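Local coordinates for protein (S)-2-haloacid dehalogenase 4A (Burkholderia cepacia, PDB 2NO4) that catalyses the hydrolytic dehalogenation of short-chain (S)-2-haloalkanoic acids, giving the corresponding (R)-2-hydroxyalkanoic acids with inversion of configuration, at residues D69-T74 and R96-Y101. Residues are numbered along the deposited sequence; the frame is centred on the assembly and turned at random.
With SO4 (sulfate ion), chain K.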
ATOM      1  N   ASP B  69      -4.042  15.613   2.318  1.00 23.73           N
ATOM      2  CA  ASP B  69      -5.069  15.372   1.323  1.00 25.50           C
ATOM      3  C   ASP B  69      -4.592  14.707   0.031  1.00 24.15           C
ATOM      4  O   ASP B  69      -3.392  14.612  -0.226  1.00 23.30           O
ATOM      5  CB  ASP B  69      -5.958  16.621   1.075  1.00 26.51           C
ATOM      6  CG  ASP B  69      -5.361  17.645   0.081  1.00 29.90           C
ATOM      7  OD1 ASP B  69      -4.307  17.461  -0.528  1.00 25.95           O
ATOM      8  OD2 ASP B  69      -6.022  18.691  -0.115  1.00 31.66           O
ATOM      9  N   PHE B  70      -5.540  14.240  -0.771  1.00 24.52           N
ATOM     10  CA  PHE B  70      -5.196  13.286  -1.823  1.00 25.14           C
ATOM     11  C   PHE B  70      -4.395  13.938  -2.911  1.00 24.18           C
ATOM     12  O   PHE B  70      -3.483  13.322  -3.479  1.00 22.84           O
ATOM     13  CB  PHE B  70      -6.436  12.595  -2.355  1.00 22.53           C
ATOM     14  CG  PHE B  70      -6.178  11.231  -2.969  1.00 24.36           C
ATOM     15  CD1 PHE B  70      -5.592  10.207  -2.221  1.00 22.83           C
ATOM     16  CD2 PHE B  70      -6.581  10.961  -4.294  1.00 23.88           C
ATOM     17  CE1 PHE B  70      -5.418   8.923  -2.766  1.00 24.92           C
ATOM     18  CE2 PHE B  70      -6.400   9.687  -4.851  1.00 25.63           C
ATOM     19  CZ  PHE B  70      -5.813   8.658  -4.051  1.00 23.79           C
ATOM     20  N   TRP B  71      -4.703  15.209  -3.184  1.00 23.24           N
ATOM     21  CA  TRP B  71      -3.886  15.991  -4.128  1.00 25.18           C
ATOM     22  C   TRP B  71      -2.408  16.096  -3.697  1.00 25.83           C
ATOM     23  O   TRP B  71      -1.483  15.952  -4.525  1.00 24.03           O
ATOM     24  CB  TRP B  71      -4.501  17.384  -4.346  1.00 26.16           C
ATOM     25  CG  TRP B  71      -3.824  18.203  -5.392  1.00 27.25           C
ATOM     26  CD1 TRP B  71      -3.028  19.290  -5.173  1.00 28.80           C
ATOM     27  CD2 TRP B  71      -3.876  18.023  -6.815  1.00 27.19           C
ATOM     28  NE1 TRP B  71      -2.572  19.800  -6.373  1.00 30.16           N
ATOM     29  CE2 TRP B  71      -3.084  19.048  -7.397  1.00 29.52           C
ATOM     30  CE3 TRP B  71      -4.512  17.101  -7.659  1.00 28.33           C
ATOM     31  CZ2 TRP B  71      -2.922  19.185  -8.794  1.00 28.05           C
ATOM     32  CZ3 TRP B  71      -4.352  17.244  -9.056  1.00 29.70           C
ATOM     33  CH2 TRP B  71      -3.556  18.288  -9.597  1.00 27.08           C
ATOM     34  N   GLN B  72      -2.187  16.366  -2.411  1.00 25.12           N
ATOM     35  CA  GLN B  72      -0.819  16.438  -1.898  1.00 25.54           C
ATOM     36  C   GLN B  72      -0.131  15.083  -2.065  1.00 23.44           C
ATOM     37  O   GLN B  72       1.011  15.015  -2.475  1.00 18.77           O
ATOM     38  CB  GLN B  72      -0.773  16.879  -0.433  1.00 24.28           C
ATOM     39  CG  GLN B  72       0.669  17.069   0.117  1.00 26.69           C
ATOM     40  CD  GLN B  72       0.698  17.549   1.553  1.00 27.00           C
ATOM     41  OE1 GLN B  72      -0.140  18.347   1.964  1.00 29.87           O
ATOM     42  NE2 GLN B  72       1.655  17.049   2.333  1.00 26.92           N
ATOM     43  N   LEU B  73      -0.818  14.012  -1.717  1.00 21.17           N
ATOM     44  CA  LEU B  73      -0.237  12.681  -1.879  1.00 22.27           C
ATOM     45  C   LEU B  73       0.058  12.311  -3.341  1.00 21.43           C
ATOM     46  O   LEU B  73       1.059  11.626  -3.619  1.00 22.15           O
ATOM     47  CB  LEU B  73      -1.167  11.602  -1.297  1.00 19.55           C
ATOM     48  CG  LEU B  73      -1.566  11.797   0.171  1.00 20.64           C
ATOM     49  CD1 LEU B  73      -2.221  10.535   0.728  1.00 18.47           C
ATOM     50  CD2 LEU B  73      -0.443  12.362   1.080  1.00 22.57           C
ATOM     51  N   THR B  74      -0.837  12.721  -4.242  1.00 23.55           N
ATOM     52  CA  THR B  74      -0.689  12.526  -5.683  1.00 23.50           C
ATOM     53  C   THR B  74       0.593  13.230  -6.167  1.00 23.85           C
ATOM     54  O   THR B  74       1.381  12.661  -6.906  1.00 23.27           O
ATOM     55  CB  THR B  74      -1.956  12.996  -6.454  1.00 22.28           C
ATOM     56  OG1 THR B  74      -3.090  12.281  -5.934  1.00 24.39           O
ATOM     57  CG2 THR B  74      -1.828  12.727  -7.986  1.00 22.62           C
ATOM     58  N   ARG B  96       2.726  19.225 -16.196  1.00 31.21           N
ATOM     59  CA  ARG B  96       1.920  18.560 -17.230  1.00 32.77           C
ATOM     60  C   ARG B  96       1.124  17.371 -16.701  1.00 28.00           C
ATOM     61  O   ARG B  96      -0.068  17.197 -17.004  1.00 27.49           O
ATOM     62  CB  ARG B  96       2.807  18.070 -18.374  1.00 34.09           C
ATOM     63  CG  ARG B  96       3.158  19.153 -19.394  1.00 41.90           C
ATOM     64  CD  ARG B  96       3.939  18.552 -20.581  1.00 44.56           C
ATOM     65  NE  ARG B  96       3.014  17.914 -21.525  1.00 52.36           N
ATOM     66  CZ  ARG B  96       2.625  18.471 -22.674  1.00 54.71           C
ATOM     67  NH1 ARG B  96       3.113  19.656 -23.042  1.00 55.40           N
ATOM     68  NH2 ARG B  96       1.760  17.835 -23.466  1.00 57.19           N
ATOM     69  N   LEU B  97       1.789  16.544 -15.910  1.00 26.67           N
ATOM     70  CA  LEU B  97       1.153  15.299 -15.403  1.00 26.59           C
ATOM     71  C   LEU B  97       0.098  15.575 -14.311  1.00 25.71           C
ATOM     72  O   LEU B  97      -0.972  14.962 -14.302  1.00 26.77           O
ATOM     73  CB  LEU B  97       2.227  14.298 -14.975  1.00 26.25           C
ATOM     74  CG  LEU B  97       3.033  13.631 -16.117  1.00 27.77           C
ATOM     75  CD1 LEU B  97       4.083  12.674 -15.552  1.00 26.50           C
ATOM     76  CD2 LEU B  97       2.120  12.881 -17.049  1.00 28.03           C
ATOM     77  N   MET B  98       0.383  16.534 -13.431  1.00 25.50           N
ATOM     78  CA  MET B  98      -0.609  17.007 -12.441  1.00 26.32           C
ATOM     79  C   MET B  98      -1.832  17.683 -13.092  1.00 27.27           C
ATOM     80  O   MET B  98      -2.964  17.463 -12.653  1.00 26.62           O
ATOM     81  CB  MET B  98       0.055  17.927 -11.400  1.00 26.02           C
ATOM     82  CG  MET B  98       1.075  17.231 -10.472  1.00 27.83           C
ATOM     83  SD  MET B  98       0.441  15.787  -9.548  1.00 28.04           S
ATOM     84  CE  MET B  98      -0.646  16.537  -8.316  1.00 27.06           C
ATOM     85  N   SER B  99      -1.618  18.485 -14.149  1.00 27.43           N
ATOM     86  CA  SER B  99      -2.749  19.081 -14.885  1.00 28.55           C
ATOM     87  C   SER B  99      -3.592  18.025 -15.545  1.00 29.19           C
ATOM     88  O   SER B  99      -4.804  18.131 -15.552  1.00 25.21           O
ATOM     89  CB  SER B  99      -2.295  20.053 -15.978  1.00 31.39           C
ATOM     90  OG  SER B  99      -1.546  21.064 -15.380  1.00 37.29           O
ATOM     91  N   ALA B 100      -2.946  16.998 -16.091  1.00 27.51           N
ATOM     92  CA  ALA B 100      -3.672  15.906 -16.706  1.00 28.55           C
ATOM     93  C   ALA B 100      -4.475  15.130 -15.671  1.00 27.91           C
ATOM     94  O   ALA B 100      -5.587  14.704 -15.938  1.00 31.57           O
ATOM     95  CB  ALA B 100      -2.707  14.999 -17.478  1.00 26.35           C
ATOM     96  N   TYR B 101      -3.934  14.985 -14.469  1.00 29.94           N
ATOM     97  CA  TYR B 101      -4.603  14.261 -13.413  1.00 29.19           C
ATOM     98  C   TYR B 101      -5.833  15.029 -12.943  1.00 31.90           C
ATOM     99  O   TYR B 101      -6.866  14.449 -12.590  1.00 29.92           O
ATOM    100  CB  TYR B 101      -3.647  14.019 -12.218  1.00 28.67           C
ATOM    101  CG  TYR B 101      -4.047  12.774 -11.444  1.00 29.32           C
ATOM    102  CD1 TYR B 101      -3.427  11.541 -11.705  1.00 27.69           C
ATOM    103  CD2 TYR B 101      -5.088  12.808 -10.492  1.00 25.64           C
ATOM    104  CE1 TYR B 101      -3.804  10.395 -11.023  1.00 26.12           C
ATOM    105  CE2 TYR B 101      -5.479  11.660  -9.826  1.00 25.63           C
ATOM    106  CZ  TYR B 101      -4.823  10.463 -10.104  1.00 26.66           C
ATOM    107  OH  TYR B 101      -5.187   9.338  -9.445  1.00 29.35           O
TER
HETATM  108  S   SO4 K1007       2.684  16.681   5.786  1.00 30.86           S
HETATM  109  O1  SO4 K1007       1.880  17.679   5.130  1.00 31.33           O
HETATM  110  O2  SO4 K1007       3.598  17.301   6.755  1.00 32.78           O
HETATM  111  O3  SO4 K1007       1.843  15.754   6.514  1.00 30.24           O
HETATM  112  O4  SO4 K1007       3.496  16.011   4.729  1.00 32.76           O
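W71 and T74 pack against M98 and Y101 in a buried, largely apolar contact between the first turn of helix 70-84 and the later part of helix 90-102. The N-to-C directions of the two short segments lie at 144°, roughly antiparallel. Their axes stay 11.7 Å apart at closest approach, a separation bridged mainly by the long side chains of W71, M98 and Y101. The flexible, unbranched chain of M98, bent at chi2 and chi3, brings its methyl over the broad, flat face of the W71 indole. M98 CE sits 3.5 Å from the centroid of the six-membered ring of W71, a CH-pi contact within a Met-aromatic pair, the sulfur lying obliquely farther off. The indole also reaches the opposing backbone, where W71 CH2 approaches M98 O at 3.2 Å. In this HAD-superfamily dehalogenase both helices belong to the helical cap beside the Rossmann-like core, and M134 of helix 132-141 touches W71, T74 and Y101. Threonine suits its place by dividing its branches: T74 CG2, anti to the backbone N, stands 4.0 Å from the centroid of the Y101 ring, over its centre. T74 OG1 donates a hydrogen bond to F70 O (2.7 Å) from above the carbonyl plane, and is also hydrogen-bonded to Q54 NE2. Y101 pairs that apolar face with a hydroxyl hydrogen-bonded to Q54 NE2, and the Y101 side chain lies near Y22 and R51, which bind the haloacid. At the N-cap, the short carboxylate of D69 satisfies a first-turn N-H, D69 OD1 accepting from Q72 N (3.0 Å).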